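Long-range contacts in thioredoxin (TrxA-1) (Sulfolobus solfataricus, PDB 3TCO), which probably reduces protein disulfides through a redox-active pair of cysteines, as thioredoxins generally do: residues A[9-14]-A[65-70]; A[23-28]-A[77-82]. All coordinates share one frame; numbering follows the deposited sequence.

Interaction 1 (A[9-14]-A[65-70]); sequences LTEENF and QKIADK
The CA atoms of Glu11 and Ile67 are the nearest pair across this contact, 7.3 Å apart, and no direct hydrogen bond joins residues 9-14 to helix 65-70. Ile67 does most of the touching. Its CG1 is anti to the carbonyl carbon (chi1 -68°), and the extended branch ends in CD1, which sits 3.7 Å from Glu11 N. CD1 also packs on Glu11 CA and on CB and CG of Phe14. The other branch, CG2, lies over one face of the Phe14 ring, displaced toward the rim, 4.0 Å from Phe14 CE1. This is a CH-pi contact; CG2 is 4.2 Å from the ring centroid and 18° off the ring normal.

In the thioredoxin fold this links the turn between strand 7-8 and helix 14-20 to the short helix 65-70. The turn is braced from within. Thr10 N donates a nearly straight bond to Asn13 OD1 (3.0 Å, 168°). Thr10 OG1 accepts from Glu12 N, which makes an ST turn, and Thr10 O accepts from the backbone N of both Asn13 and Phe14. Asn13 ND2 reaches back to Val8 O, and Leu9 pairs with Arg58 through the backbone.

The exposed side of the contact is polar. The Glu11 chain is bent at chi2, and its OE2 lies 3.3 Å from Lys66 CB. The Lys66 chain is extended beyond CG and its end leads away; Lys66 NZ is 6.4 Å from Glu11 OE2, and the opposite charges do not touch. A water makes weak bonds to Glu11 OE2 and to Ile67 N.

Interaction 2 (A[23-28]-A[77-82]); sequences LVLVDC and PTTLIF
Val24, Val26 and Cys28 pair with Phe82, Leu80 and Thr78 as antiparallel hydrogen-bonded pairs in the central sheet of the thioredoxin fold. Val24 N donates to Phe82 O at 2.9 Å and 171°. Cys28 N donates to Thr78 O at 2.8 Å, and only the return bond, Thr78 N to Cys28 O, is weak (3.4 Å). Helices cover both faces.

The face bearing Val26, Leu80 and Phe82 is tightly packed. Phe82 CG is anti to its carbonyl carbon (chi1 -65°). The side chain crosses that of Val26 at a slant, with Val26 CG2 3.9 Å from Phe82 CE1. Val24 O lies at the ring edge, in its plane. Phe82 also touches Ile18 and meets the Tyr71 ring edge-to-face. An alanine in place of Phe82 would probably leave Val26 CG2 with Phe14 as its ring neighbour and open a gap beside Ile18 and Tyr71.

On the other face Leu25 CG meets Ile81 CG1 more loosely, at 4.4 Å, though Leu23 CD1 comes to 3.8 Å from Ile81 CG2. Pro77, after a cis peptide bond, touches Cys36 of the Cys33-Cys36 disulfide. Buried Asp27 OD1 has no polar partner in the model and lies 4.1 Å from Pro77 CB.

Interaction 2 is core: all its touching residues are buried, near the centre of the chain. Interaction 1 lies farther out, with a buried apolar part and an exposed, charged side. Interaction 1 rests on side-chain packing, with one weak water bridge and no direct hydrogen bond; interaction 2 rests on regular backbone hydrogen bonds, with side chains on both faces of the sheet. They join different elements but meet directly. Phe14 CZ packs on Phe82 CZ at 3.8 Å, and Leu9 CD1 on Val26 CG2 at the same distance. Phe14 thus touches both Ile67 and the sheet. Their segments alternate along the chain, and helix 65-70 directly precedes strand 78-83.

Interaction 1 (A[9-14]-A[65-70])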
ATOM      1  N   LEU A   9       5.252  -0.770  -7.423  1.00 14.16           N
ATOM      2  CA  LEU A   9       5.600   0.636  -7.531  1.00 13.73           C
ATOM      3  C   LEU A   9       7.087   0.836  -7.316  1.00 15.70           C
ATOM      4  O   LEU A   9       7.686   0.166  -6.466  1.00 15.87           O
ATOM      5  CB  LEU A   9       4.866   1.451  -6.467  1.00 13.54           C
ATOM      6  CG  LEU A   9       3.341   1.575  -6.582  1.00 13.21           C
ATOM      7  CD1 LEU A   9       2.748   2.268  -5.354  1.00 12.31           C
ATOM      8  CD2 LEU A   9       3.027   2.335  -7.853  1.00 11.56           C
ATOM      9  N   THR A  10       7.669   1.746  -8.097  1.00 15.06           N
ATOM     10  CA  THR A  10       9.073   2.133  -7.954  1.00 16.00           C
ATOM     11  C   THR A  10       9.105   3.633  -8.231  1.00 16.72           C
ATOM     12  O   THR A  10       8.064   4.257  -8.463  1.00 16.22           O
ATOM     13  CB  THR A  10      10.018   1.460  -8.972  1.00 15.85           C
ATOM     14  OG1 THR A  10       9.733   1.955 -10.283  1.00 15.15           O
ATOM     15  CG2 THR A  10       9.852  -0.061  -8.946  1.00 17.64           C
ATOM     16  N   GLU A  11      10.293   4.217  -8.204  1.00 17.65           N
ATOM     17  CA  GLU A  11      10.426   5.642  -8.475  1.00 19.87           C
ATOM     18  C   GLU A  11       9.922   5.939  -9.881  1.00 18.61           C
ATOM     19  O   GLU A  11       9.538   7.065 -10.188  1.00 18.30           O
ATOM     20  CB  GLU A  11      11.894   6.064  -8.352  1.00 24.42           C
ATOM     21  CG  GLU A  11      12.162   7.110  -7.284  1.00 33.71           C
ATOM     22  CD  GLU A  11      13.495   6.877  -6.575  1.00 38.27           C
ATOM     23  OE1 GLU A  11      14.491   6.543  -7.262  1.00 40.72           O
ATOM     24  OE2 GLU A  11      13.547   7.032  -5.335  1.00 39.36           O
ATOM     25  N   GLU A  12       9.912   4.924 -10.738  1.00 16.83           N
ATOM     26  CA  GLU A  12       9.457   5.116 -12.111  1.00 18.50           C
ATOM     27  C   GLU A  12       7.971   5.459 -12.237  1.00 17.98           C
ATOM     28  O   GLU A  12       7.600   6.259 -13.091  1.00 18.63           O
ATOM     29  CB  GLU A  12       9.791   3.876 -12.948  1.00 20.39           C
ATOM     30  CG  GLU A  12       9.862   4.115 -14.447  1.00 25.47           C
ATOM     31  CD  GLU A  12       8.495   4.290 -15.084  1.00 27.01           C
ATOM     32  OE1 GLU A  12       7.603   3.482 -14.759  1.00 24.33           O
ATOM     33  OE2 GLU A  12       8.322   5.219 -15.912  1.00 28.82           O
ATOM     34  N   ASN A  13       7.113   4.895 -11.386  1.00 16.29           N
ATOM     35  CA  ASN A  13       5.672   5.194 -11.505  1.00 16.47           C
ATOM     36  C   ASN A  13       4.974   5.653 -10.232  1.00 16.40           C
ATOM     37  O   ASN A  13       3.772   5.934 -10.245  1.00 14.52           O
ATOM     38  CB  ASN A  13       4.929   3.967 -12.070  1.00 14.86           C
ATOM     39  CG  ASN A  13       5.006   2.751 -11.154  1.00 17.84           C
ATOM     40  OD1 ASN A  13       5.870   2.670 -10.277  1.00 15.43           O
ATOM     41  ND2 ASN A  13       4.100   1.787 -11.366  1.00 17.70           N
ATOM     42  N   PHE A  14       5.721   5.758  -9.135  1.00 17.07           N
ATOM     43  CA  PHE A  14       5.112   6.142  -7.864  1.00 17.11           C
ATOM     44  C   PHE A  14       4.262   7.404  -7.909  1.00 17.93           C
ATOM     45  O   PHE A  14       3.076   7.377  -7.560  1.00 17.58           O
ATOM     46  CB  PHE A  14       6.179   6.321  -6.788  1.00 16.96           C
ATOM     47  CG  PHE A  14       5.621   6.440  -5.399  1.00 17.25           C
ATOM     48  CD1 PHE A  14       5.348   5.300  -4.645  1.00 15.65           C
ATOM     49  CD2 PHE A  14       5.380   7.692  -4.833  1.00 18.15           C
ATOM     50  CE1 PHE A  14       4.854   5.399  -3.350  1.00 16.85           C
ATOM     51  CE2 PHE A  14       4.882   7.803  -3.536  1.00 18.39           C
ATOM     52  CZ  PHE A  14       4.619   6.649  -2.792  1.00 19.28           C
ATOM     53  N   GLN A  65      14.663   2.442  -1.369  1.00 23.57           N
ATOM     54  CA  GLN A  65      15.077   3.089  -0.136  1.00 26.15           C
ATOM     55  C   GLN A  65      14.718   4.563  -0.042  1.00 25.35           C
ATOM     56  O   GLN A  65      14.221   5.026   0.987  1.00 26.25           O
ATOM     57  CB  GLN A  65      16.579   2.886   0.080  1.00 28.67           C
ATOM     58  CG  GLN A  65      16.940   1.432   0.320  1.00 33.06           C
ATOM     59  CD  GLN A  65      18.427   1.206   0.544  1.00 37.37           C
ATOM     60  OE1 GLN A  65      19.248   1.412  -0.360  1.00 39.34           O
ATOM     61  NE2 GLN A  65      18.781   0.777   1.752  1.00 38.39           N
ATOM     62  N   LYS A  66      14.940   5.304  -1.115  1.00 25.31           N
ATOM     63  CA  LYS A  66      14.628   6.725  -1.089  1.00 25.33           C
ATOM     64  C   LYS A  66      13.145   7.002  -0.845  1.00 23.29           C
ATOM     65  O   LYS A  66      12.794   7.918  -0.113  1.00 22.14           O
ATOM     66  CB  LYS A  66      15.079   7.383  -2.389  1.00 28.16           C
ATOM     67  CG  LYS A  66      16.589   7.399  -2.549  1.00 31.76           C
ATOM     68  CD  LYS A  66      17.031   8.603  -3.370  1.00 35.97           C
ATOM     69  CE  LYS A  66      18.538   8.815  -3.271  1.00 39.09           C
ATOM     70  NZ  LYS A  66      18.961  10.080  -3.944  1.00 42.39           N
ATOM     71  N   ILE A  67      12.267   6.218  -1.455  1.00 21.92           N
ATOM     72  CA  ILE A  67      10.839   6.449  -1.239  1.00 20.69           C
ATOM     73  C   ILE A  67      10.466   6.094   0.201  1.00 20.37           C
ATOM     74  O   ILE A  67       9.740   6.833   0.859  1.00 18.12           O
ATOM     75  CB  ILE A  67       9.983   5.621  -2.221  1.00 19.40           C
ATOM     76  CG1 ILE A  67      10.194   6.152  -3.647  1.00 18.92           C
ATOM     77  CG2 ILE A  67       8.502   5.679  -1.811  1.00 20.25           C
ATOM     78  CD1 ILE A  67       9.462   5.354  -4.742  1.00 16.36           C
ATOM     79  N   ALA A  68      10.966   4.958   0.682  1.00 21.11           N
ATOM     80  CA  ALA A  68      10.683   4.536   2.045  1.00 23.21           C
ATOM     81  C   ALA A  68      11.131   5.638   2.997  1.00 24.31           C
ATOM     82  O   ALA A  68      10.404   6.002   3.923  1.00 24.41           O
ATOM     83  CB  ALA A  68      11.412   3.214   2.361  1.00 20.68           C
ATOM     84  N   ASP A  69      12.318   6.187   2.747  1.00 27.01           N
ATOM     85  CA  ASP A  69      12.861   7.256   3.583  1.00 28.67           C
ATOM     86  C   ASP A  69      11.990   8.502   3.495  1.00 28.26           C
ATOM     87  O   ASP A  69      11.669   9.117   4.510  1.00 29.15           O
ATOM     88  CB  ASP A  69      14.299   7.604   3.167  1.00 30.88           C
ATOM     89  CG  ASP A  69      15.292   6.502   3.493  1.00 35.56           C
ATOM     90  OD1 ASP A  69      15.069   5.760   4.474  1.00 37.72           O
ATOM     91  OD2 ASP A  69      16.312   6.384   2.778  1.00 37.91           O
ATOM     92  N   LYS A  70      11.598   8.868   2.279  1.00 27.20           N
ATOM     93  CA  LYS A  70      10.762  10.044   2.085  1.00 25.76           C
ATOM     94  C   LYS A  70       9.541  10.025   3.002  1.00 26.07           C
ATOM     95  O   LYS A  70       9.189  11.049   3.582  1.00 25.38           O
ATOM     96  CB  LYS A  70      10.312  10.142   0.623  1.00 26.54           C
ATOM     97  CG  LYS A  70       9.451  11.363   0.321  1.00 26.78           C
ATOM     98  CD  LYS A  70       9.250  11.594  -1.185  1.00 26.92           C
ATOM     99  CE  LYS A  70       8.310  12.772  -1.411  1.00 28.59           C
ATOM    100  NZ  LYS A  70       8.043  13.073  -2.845  1.00 26.81           N
TER
HETATM  101  O   HOH W   1      13.254   4.620  -4.381  1.00 35.54           O

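Interaction 2 (A[23-28]-A[77-82])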
ATOM      1  N   LEU A  23      -7.781   7.030  -4.986  1.00 14.69           N
ATOM      2  CA  LEU A  23      -7.308   6.319  -3.810  1.00 13.07           C
ATOM      3  C   LEU A  23      -6.216   5.333  -4.173  1.00 13.21           C
ATOM      4  O   LEU A  23      -6.408   4.440  -5.013  1.00 13.26           O
ATOM      5  CB  LEU A  23      -8.463   5.570  -3.118  1.00 12.97           C
ATOM      6  CG  LEU A  23      -8.045   4.565  -2.027  1.00 12.99           C
ATOM      7  CD1 LEU A  23      -7.397   5.310  -0.846  1.00 12.34           C
ATOM      8  CD2 LEU A  23      -9.261   3.784  -1.526  1.00 13.21           C
ATOM      9  N   VAL A  24      -5.070   5.487  -3.519  1.00 12.63           N
ATOM     10  CA  VAL A  24      -3.940   4.606  -3.765  1.00 12.19           C
ATOM     11  C   VAL A  24      -3.335   4.171  -2.438  1.00 12.40           C
ATOM     12  O   VAL A  24      -3.012   5.008  -1.589  1.00 12.78           O
ATOM     13  CB  VAL A  24      -2.831   5.303  -4.588  1.00 13.51           C
ATOM     14  CG1 VAL A  24      -1.679   4.322  -4.838  1.00 14.28           C
ATOM     15  CG2 VAL A  24      -3.386   5.797  -5.938  1.00 11.09           C
ATOM     16  N   LEU A  25      -3.216   2.859  -2.255  1.00 11.59           N
ATOM     17  CA  LEU A  25      -2.619   2.302  -1.045  1.00 12.56           C
ATOM     18  C   LEU A  25      -1.258   1.762  -1.433  1.00 12.20           C
ATOM     19  O   LEU A  25      -1.050   1.341  -2.570  1.00 11.53           O
ATOM     20  CB  LEU A  25      -3.481   1.171  -0.460  1.00 12.09           C
ATOM     21  CG  LEU A  25      -4.854   1.587   0.080  1.00 13.40           C
ATOM     22  CD1 LEU A  25      -5.887   1.552  -1.049  1.00 13.35           C
ATOM     23  CD2 LEU A  25      -5.269   0.630   1.190  1.00 13.78           C
ATOM     24  N   VAL A  26      -0.329   1.770  -0.487  1.00 12.42           N
ATOM     25  CA  VAL A  26       1.014   1.288  -0.772  1.00 13.71           C
ATOM     26  C   VAL A  26       1.506   0.388   0.348  1.00 14.29           C
ATOM     27  O   VAL A  26       1.806   0.865   1.440  1.00 16.19           O
ATOM     28  CB  VAL A  26       2.023   2.464  -0.934  1.00 15.30           C
ATOM     29  CG1 VAL A  26       3.386   1.917  -1.377  1.00 15.37           C
ATOM     30  CG2 VAL A  26       1.503   3.482  -1.942  1.00 13.71           C
ATOM     31  N   ASP A  27       1.562  -0.912   0.078  1.00 13.58           N
ATOM     32  CA  ASP A  27       2.037  -1.884   1.060  1.00 15.04           C
ATOM     33  C   ASP A  27       3.571  -1.905   0.950  1.00 14.86           C
ATOM     34  O   ASP A  27       4.121  -2.365  -0.041  1.00 13.92           O
ATOM     35  CB  ASP A  27       1.437  -3.270   0.758  1.00 14.15           C
ATOM     36  CG  ASP A  27       2.095  -4.399   1.562  1.00 17.32           C
ATOM     37  OD1 ASP A  27       2.716  -4.140   2.608  1.00 17.51           O
ATOM     38  OD2 ASP A  27       1.972  -5.560   1.141  1.00 21.14           O
ATOM     39  N   CYS A  28       4.238  -1.335   1.948  1.00 14.13           N
ATOM     40  CA  CYS A  28       5.698  -1.293   1.988  1.00 14.26           C
ATOM     41  C   CYS A  28       6.125  -2.606   2.651  1.00 15.97           C
ATOM     42  O   CYS A  28       5.788  -2.874   3.811  1.00 15.34           O
ATOM     43  CB  CYS A  28       6.139  -0.070   2.787  1.00 14.20           C
ATOM     44  SG  CYS A  28       5.543   1.509   2.047  1.00 17.60           S
ATOM     45  N   PRO A  77       5.448  -4.442   8.134  1.00 18.82           N
ATOM     46  CA  PRO A  77       4.843  -3.695   7.028  1.00 17.85           C
ATOM     47  C   PRO A  77       4.254  -2.350   7.419  1.00 17.94           C
ATOM     48  O   PRO A  77       3.949  -2.108   8.585  1.00 19.40           O
ATOM     49  CB  PRO A  77       3.781  -4.650   6.504  1.00 18.41           C
ATOM     50  CG  PRO A  77       3.367  -5.423   7.733  1.00 17.41           C
ATOM     51  CD  PRO A  77       4.683  -5.665   8.447  1.00 17.80           C
ATOM     52  N   THR A  78       4.142  -1.466   6.433  1.00 16.92           N
ATOM     53  CA  THR A  78       3.526  -0.157   6.607  1.00 16.35           C
ATOM     54  C   THR A  78       2.668   0.047   5.370  1.00 15.97           C
ATOM     55  O   THR A  78       3.111  -0.220   4.253  1.00 16.65           O
ATOM     56  CB  THR A  78       4.543   0.999   6.656  1.00 17.12           C
ATOM     57  OG1 THR A  78       5.228   0.983   7.916  1.00 17.26           O
ATOM     58  CG2 THR A  78       3.818   2.331   6.489  1.00 14.70           C
ATOM     59  N   THR A  79       1.443   0.515   5.566  1.00 16.20           N
ATOM     60  CA  THR A  79       0.558   0.751   4.441  1.00 14.50           C
ATOM     61  C   THR A  79       0.246   2.240   4.360  1.00 14.18           C
ATOM     62  O   THR A  79      -0.490   2.780   5.195  1.00 15.59           O
ATOM     63  CB  THR A  79      -0.761  -0.038   4.601  1.00 15.53           C
ATOM     64  OG1 THR A  79      -0.473  -1.436   4.747  1.00 14.04           O
ATOM     65  CG2 THR A  79      -1.624   0.138   3.382  1.00 15.55           C
ATOM     66  N   LEU A  80       0.831   2.903   3.367  1.00 12.26           N
ATOM     67  CA  LEU A  80       0.601   4.325   3.150  1.00 12.67           C
ATOM     68  C   LEU A  80      -0.738   4.444   2.443  1.00 13.69           C
ATOM     69  O   LEU A  80      -1.079   3.586   1.618  1.00 11.87           O
ATOM     70  CB  LEU A  80       1.678   4.903   2.232  1.00 12.82           C
ATOM     71  CG  LEU A  80       3.133   4.672   2.663  1.00 12.85           C
ATOM     72  CD1 LEU A  80       4.080   5.191   1.566  1.00 14.61           C
ATOM     73  CD2 LEU A  80       3.372   5.375   3.995  1.00 13.90           C
ATOM     74  N   ILE A  81      -1.494   5.487   2.765  1.00 12.82           N
ATOM     75  CA  ILE A  81      -2.770   5.705   2.099  1.00 13.89           C
ATOM     76  C   ILE A  81      -2.813   7.115   1.511  1.00 13.25           C
ATOM     77  O   ILE A  81      -2.647   8.115   2.222  1.00 12.49           O
ATOM     78  CB  ILE A  81      -3.959   5.492   3.053  1.00 15.33           C
ATOM     79  CG1 ILE A  81      -3.890   4.058   3.617  1.00 17.04           C
ATOM     80  CG2 ILE A  81      -5.284   5.731   2.289  1.00 12.93           C
ATOM     81  CD1 ILE A  81      -4.985   3.704   4.553  1.00 23.24           C
ATOM     82  N   PHE A  82      -3.025   7.178   0.202  1.00 14.07           N
ATOM     83  CA  PHE A  82      -3.077   8.454  -0.511  1.00 13.85           C
ATOM     84  C   PHE A  82      -4.455   8.691  -1.094  1.00 14.20           C
ATOM     85  O   PHE A  82      -5.027   7.792  -1.705  1.00 13.37           O
ATOM     86  CB  PHE A  82      -2.079   8.470  -1.671  1.00 12.73           C
ATOM     87  CG  PHE A  82      -0.637   8.406  -1.245  1.00 13.36           C
ATOM     88  CD1 PHE A  82      -0.010   7.177  -1.026  1.00 13.61           C
ATOM     89  CD2 PHE A  82       0.093   9.576  -1.065  1.00 13.91           C
ATOM     90  CE1 PHE A  82       1.341   7.118  -0.632  1.00 14.09           C
ATOM     91  CE2 PHE A  82       1.447   9.525  -0.666  1.00 13.34           C
ATOM     92  CZ  PHE A  82       2.060   8.295  -0.454  1.00 13.16           C
TER